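Local coordinates for protein phosphoribosyl-AMP cyclohydrolase (Medicago truncatula, PDB 7BGM) that probably catalyses the second and third steps of histidine biosynthesis, hydrolysing phosphoribosyl-ATP to phosphoribosyl-AMP and then opening the adenine ring, at residues Gln24-Thr28 against Leu212-Arg216; Ile135-Glu141 against Ser150-Leu156. Numbering follows the deposited sequence.

Contact 1. Residues Gln24-Thr28 against Leu212-Arg216; sequences QNVDT and LQVLR
Asp27 and Arg216 form a two-pronged salt bridge between a turn and a helix. Residues Gln24-Asn25 end a strand, and Val26-Thr28 turn away from it with phi/psi near -62/-29, -89/-32 and -117/-25. Leu212-Arg216 are regular helix; Arg216 N bonds to Leu212 O at 2.9 Å. The closest CA atoms, of Asp27 and Leu212, lie 5.9 Å apart. Asn25 has a t chi1, which turns OD1 back over the turn. Asn25 OD1 accepts from Asp27 N at 2.8 Å, an Asx turn. Asn25 OD1 also accepts from Thr28 N at 3.0 Å, an Asx motif. In the turn so formed, the CA-to-CB bond of Asp27 points toward the helix. Asp27 takes an m rotamer. Arg216 runs t, t and then p at chi3, which bends its guanidinium back to the carboxylate. Arg216 NE donates to Asp27 OD1 at 2.8 Å, and Arg216 NH2 donates to Asp27 OD2 at 2.9 Å. Both bonds are nearly linear, and Asp27 OD1 lies at the guanidinium edge, near its plane. Leu212, rotamer mt, brings CD1 to 3.2 Å from Asp27 O. Gln213 CB lies 3.6 Å from Asp27 OD2. Val26 CG1 is 4.3 Å from Arg216 NE. The contact joins the cyclohydrolase sheet to the last helix of the pyrophosphohydrolase part. Asp27 OD2 also forms a salt bridge with Lys91, and Asp27 OD1 also hydrogen-bonds Ser127 OG of the second subunit. Strand 85-92 flanks strand 19-25, Tyr129 of helix 127-140 touches Thr28 and Leu212, and the second subunit packs on helix 208-218.

Contact 2. Residues Ile135-Glu141 against Ser150-Leu156; sequences ISQRKAE and SWTKRLL
One lysine ammonium binds two carbonyls at the end of a helix. Lys153 NZ donates to Arg138 O at 2.9 Å and to Glu141 O at 2.8 Å. Helix 127-140 stops here. Glu141 leaves helical geometry with psi near 179°, which brings its carbonyl to the lysine. Lys153 reaches across with chi angles t, p, t, t. Its CA-to-CB bond points sideways, and the p bend at chi2 steers the chain to the helix end. The segment axes of 135-140 and 151-156 approach to 9.3 Å and cross at -66°. The closest CA atoms pair Ile135 with Thr152 at 7.0 Å, Arg138 with Lys153 at 5.9 Å, and Lys139 with Leu156 at 6.7 Å. Leu156, rotamer mt, fills the crossing. Leu156 CD1 lies 3.5 Å from Lys139 N, 3.9 Å from Arg138 CB and 3.8 Å from Lys139 CB. Ile135 CG1 meets Thr152 CG2 at 4.2 Å. Arg138 has m at both chi1 and chi2. Arg138 CD comes to 3.7 Å from Ser150 OG, and Arg138 NH1 to 3.2 Å from Thr152 OG1. Ser150 OG accepts from Lys153 N at 3.2 Å, an ST motif at the start of the second helix. Arg138, Ser150, Trp151 and Thr152 belong to an AMP-binding site seen in this protein, with no AMP bound to this chain here. The contact thus joins one nucleotide site from the end of helix 127-140 and from Ser150-Thr152. Thr152 OG1 hydrogen-bonds Tyr195 of helix 183-204. Ala202 of that helix touches Ile135, and Val199 and Leu203 touch Leu156, while helix 159-178 touches Leu155 through Leu161.

In the fold
Contact 1 is buried, about 8 Å from the centre of the chain. Contact 2 is only partly buried, its centre about 23 Å out. Their centres are 26 Å apart and their nearest atoms about 14 Å, so they do not touch. Contact 1 joins distant parts of the sequence and lies beside the second subunit. Contact 2 joins neighbouring helices within the pyrophosphohydrolase region, and the second subunit does not reach it. Helix 127-140 links the two: Tyr129 near its start touches contact 1, and its last turns supply one side of contact 2. A salt bridge is the main polar link of the buried contact. The outer one combines a lysine on backbone carbonyls with leucine packing and AMP-site residues.

Contact 1. Residues Gln24-Thr28 against Leu212-Arg216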
# COMPACT_ATOMS: atom_id res chain seq x y z
N GLN A 24 -1.27 -8.18 3.95
CA GLN A 24 -1.33 -6.85 3.34
C GLN A 24 -2.76 -6.56 2.93
O GLN A 24 -3.44 -7.42 2.36
CB GLN A 24 -0.38 -6.75 2.12
CG GLN A 24 -0.45 -5.36 1.45
CD GLN A 24 0.54 -5.22 0.33
OE1 GLN A 24 0.78 -6.18 -0.43
NE2 GLN A 24 1.12 -4.00 0.17
N ASN A 25 -3.23 -5.34 3.23
CA ASN A 25 -4.59 -4.91 2.89
C ASN A 25 -4.74 -4.84 1.36
O ASN A 25 -4.02 -4.10 0.70
CB ASN A 25 -4.86 -3.56 3.55
CG ASN A 25 -6.31 -3.09 3.37
OD1 ASN A 25 -6.84 -3.04 2.26
ND2 ASN A 25 -6.98 -2.76 4.48
N VAL A 26 -5.66 -5.65 0.82
CA VAL A 26 -5.88 -5.75 -0.64
C VAL A 26 -6.35 -4.43 -1.24
O VAL A 26 -6.09 -4.15 -2.43
CB VAL A 26 -6.90 -6.87 -0.93
CG1 VAL A 26 -8.27 -6.55 -0.35
CG2 VAL A 26 -6.99 -7.13 -2.48
N ASP A 27 -7.05 -3.60 -0.45
CA ASP A 27 -7.59 -2.36 -1.01
C ASP A 27 -6.61 -1.20 -0.89
O ASP A 27 -6.59 -0.32 -1.76
CB ASP A 27 -8.91 -1.98 -0.33
CG ASP A 27 -10.09 -2.82 -0.82
OD1 ASP A 27 -10.12 -3.19 -2.03
OD2 ASP A 27 -11.02 -3.08 -0.02
N THR A 28 -5.76 -1.16 0.16
CA THR A 28 -4.94 0.03 0.38
C THR A 28 -3.45 -0.21 0.28
O THR A 28 -2.71 0.77 0.05
CB THR A 28 -5.18 0.60 1.77
OG1 THR A 28 -4.68 -0.33 2.75
CG2 THR A 28 -6.65 0.85 1.97
N LEU A 212 -12.05 2.58 -2.54
CA LEU A 212 -11.34 1.56 -3.31
C LEU A 212 -12.04 0.20 -3.23
O LEU A 212 -12.00 -0.57 -4.19
CB LEU A 212 -9.88 1.46 -2.82
CG LEU A 212 -9.04 2.73 -3.03
CD1 LEU A 212 -7.57 2.63 -2.63
CD2 LEU A 212 -9.15 3.19 -4.49
N GLN A 213 -12.67 -0.12 -2.10
CA GLN A 213 -13.53 -1.29 -2.06
C GLN A 213 -14.63 -1.19 -3.11
O GLN A 213 -14.92 -2.17 -3.80
CB GLN A 213 -14.13 -1.46 -0.65
CG GLN A 213 -15.17 -2.56 -0.61
CD GLN A 213 -15.65 -2.88 0.79
OE1 GLN A 213 -14.88 -2.87 1.73
NE2 GLN A 213 -16.93 -3.17 0.92
N VAL A 214 -15.27 -0.01 -3.26
CA VAL A 214 -16.32 0.13 -4.27
C VAL A 214 -15.77 -0.21 -5.64
O VAL A 214 -16.38 -0.98 -6.40
CB VAL A 214 -16.92 1.55 -4.24
CG1 VAL A 214 -17.82 1.79 -5.51
CG2 VAL A 214 -17.77 1.72 -3.04
N LEU A 215 -14.59 0.33 -5.97
CA LEU A 215 -14.00 0.08 -7.29
C LEU A 215 -13.65 -1.40 -7.50
O LEU A 215 -13.89 -1.96 -8.57
CB LEU A 215 -12.76 0.96 -7.48
CG LEU A 215 -13.00 2.43 -7.72
CD1 LEU A 215 -11.69 3.18 -7.70
CD2 LEU A 215 -13.68 2.59 -9.08
N ARG A 216 -13.01 -2.02 -6.50
CA ARG A 216 -12.73 -3.45 -6.61
C ARG A 216 -14.00 -4.24 -6.90
O ARG A 216 -14.01 -5.12 -7.77
CB ARG A 216 -12.08 -3.96 -5.33
CG ARG A 216 -12.12 -5.49 -5.23
CD ARG A 216 -11.29 -5.98 -4.05
NE ARG A 216 -11.63 -5.40 -2.74
CZ ARG A 216 -12.65 -5.78 -1.97
NH1 ARG A 216 -13.47 -6.76 -2.35
NH2 ARG A 216 -12.83 -5.18 -0.79

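Contact 2. Residues Ile135-Glu141 against Ser150-Leu156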
# COMPACT_ATOMS: atom_id res chain seq x y z
N ILE A 135 -5.71 15.55 6.84
CA ILE A 135 -6.99 16.23 6.72
C ILE A 135 -7.88 15.95 7.93
O ILE A 135 -8.54 16.85 8.47
CB ILE A 135 -7.68 15.81 5.41
CG1 ILE A 135 -6.88 16.35 4.22
CG2 ILE A 135 -9.13 16.27 5.39
CD1 ILE A 135 -7.30 15.71 2.89
N SER A 136 -7.91 14.69 8.37
CA SER A 136 -8.70 14.30 9.53
C SER A 136 -8.25 15.06 10.77
O SER A 136 -9.07 15.58 11.54
CB SER A 136 -8.59 12.78 9.72
OG SER A 136 -9.33 12.32 10.84
N GLN A 137 -6.93 15.18 10.96
CA GLN A 137 -6.42 15.95 12.08
C GLN A 137 -6.85 17.41 12.00
O GLN A 137 -7.18 18.01 13.02
CB GLN A 137 -4.90 15.86 12.13
CG GLN A 137 -4.40 14.46 12.31
CD GLN A 137 -2.89 14.40 12.26
OE1 GLN A 137 -2.21 15.20 12.90
NE2 GLN A 137 -2.36 13.47 11.48
N ARG A 138 -6.83 18.01 10.80
CA ARG A 138 -7.31 19.38 10.66
C ARG A 138 -8.79 19.49 11.00
O ARG A 138 -9.23 20.46 11.63
CB ARG A 138 -7.08 19.90 9.24
CG ARG A 138 -5.64 19.80 8.77
CD ARG A 138 -4.82 21.02 9.16
NE ARG A 138 -3.39 20.78 8.93
CZ ARG A 138 -2.80 20.74 7.74
NH1 ARG A 138 -3.50 20.92 6.62
NH2 ARG A 138 -1.49 20.50 7.65
N LYS A 139 -9.59 18.49 10.59
CA LYS A 139 -11.02 18.51 10.87
C LYS A 139 -11.28 18.45 12.38
O LYS A 139 -12.21 19.09 12.88
CB LYS A 139 -11.69 17.33 10.16
CG LYS A 139 -13.23 17.28 10.26
CD LYS A 139 -13.79 16.14 9.42
CE LYS A 139 -15.30 16.03 9.56
NZ LYS A 139 -15.66 15.72 10.97
N ALA A 140 -10.44 17.72 13.10
CA ALA A 140 -10.68 17.51 14.52
C ALA A 140 -10.30 18.73 15.35
O ALA A 140 -10.85 18.92 16.45
CB ALA A 140 -9.90 16.28 15.00
N GLU A 141 -9.39 19.57 14.87
CA GLU A 141 -8.92 20.65 15.71
C GLU A 141 -9.87 21.85 15.64
O GLU A 141 -10.88 21.84 14.94
CB GLU A 141 -7.48 21.03 15.35
CG GLU A 141 -7.22 21.30 13.88
CD GLU A 141 -5.74 21.21 13.54
OE1 GLU A 141 -5.01 20.48 14.24
OE2 GLU A 141 -5.30 21.87 12.57
N SER A 150 -5.42 28.17 8.56
CA SER A 150 -4.93 26.96 7.87
C SER A 150 -5.71 26.70 6.58
O SER A 150 -6.94 26.69 6.60
CB SER A 150 -5.03 25.73 8.78
OG SER A 150 -5.24 24.55 8.01
N TRP A 151 -5.01 26.46 5.47
CA TRP A 151 -5.70 26.40 4.18
C TRP A 151 -6.64 25.19 4.09
O TRP A 151 -7.74 25.30 3.53
CB TRP A 151 -4.71 26.36 3.03
CG TRP A 151 -5.41 26.00 1.77
CD1 TRP A 151 -5.46 24.78 1.17
CD2 TRP A 151 -6.22 26.87 0.97
NE1 TRP A 151 -6.23 24.84 0.03
CE2 TRP A 151 -6.71 26.11 -0.11
CE3 TRP A 151 -6.57 28.22 1.05
CZ2 TRP A 151 -7.52 26.65 -1.10
CZ3 TRP A 151 -7.37 28.76 0.06
CH2 TRP A 151 -7.84 27.98 -0.99
N THR A 152 -6.21 24.03 4.59
CA THR A 152 -7.11 22.89 4.62
C THR A 152 -8.29 23.14 5.56
O THR A 152 -9.44 22.82 5.24
CB THR A 152 -6.33 21.63 5.01
OG1 THR A 152 -5.31 21.39 4.04
CG2 THR A 152 -7.25 20.41 5.08
N LYS A 153 -8.02 23.76 6.71
CA LYS A 153 -9.10 24.06 7.64
C LYS A 153 -10.12 25.02 7.03
O LYS A 153 -11.32 24.90 7.30
CB LYS A 153 -8.52 24.63 8.94
CG LYS A 153 -9.53 24.74 10.08
CD LYS A 153 -10.06 23.37 10.52
CE LYS A 153 -10.89 23.49 11.79
NZ LYS A 153 -11.48 22.20 12.24
N ARG A 154 -9.66 25.96 6.19
CA ARG A 154 -10.58 26.88 5.52
C ARG A 154 -11.59 26.14 4.66
O ARG A 154 -12.77 26.50 4.63
CB ARG A 154 -9.80 27.88 4.66
CG ARG A 154 -8.84 28.81 5.41
CD ARG A 154 -7.95 29.59 4.43
NE ARG A 154 -8.62 30.78 3.88
CZ ARG A 154 -9.33 30.81 2.75
NH1 ARG A 154 -9.49 29.71 2.03
NH2 ARG A 154 -9.88 31.94 2.35
N LEU A 155 -11.15 25.10 3.95
CA LEU A 155 -12.04 24.35 3.07
C LEU A 155 -13.01 23.48 3.86
O LEU A 155 -14.17 23.30 3.46
CB LEU A 155 -11.23 23.49 2.11
CG LEU A 155 -10.42 24.23 1.06
CD1 LEU A 155 -9.49 23.26 0.35
CD2 LEU A 155 -11.34 24.89 0.05
N LEU A 156 -12.57 22.95 5.00
CA LEU A 156 -13.44 22.15 5.85
C LEU A 156 -14.58 22.97 6.42
O LEU A 156 -15.62 22.40 6.78
CB LEU A 156 -12.65 21.53 6.99
CG LEU A 156 -11.74 20.38 6.58
CD1 LEU A 156 -10.71 20.12 7.70
CD2 LEU A 156 -12.57 19.15 6.29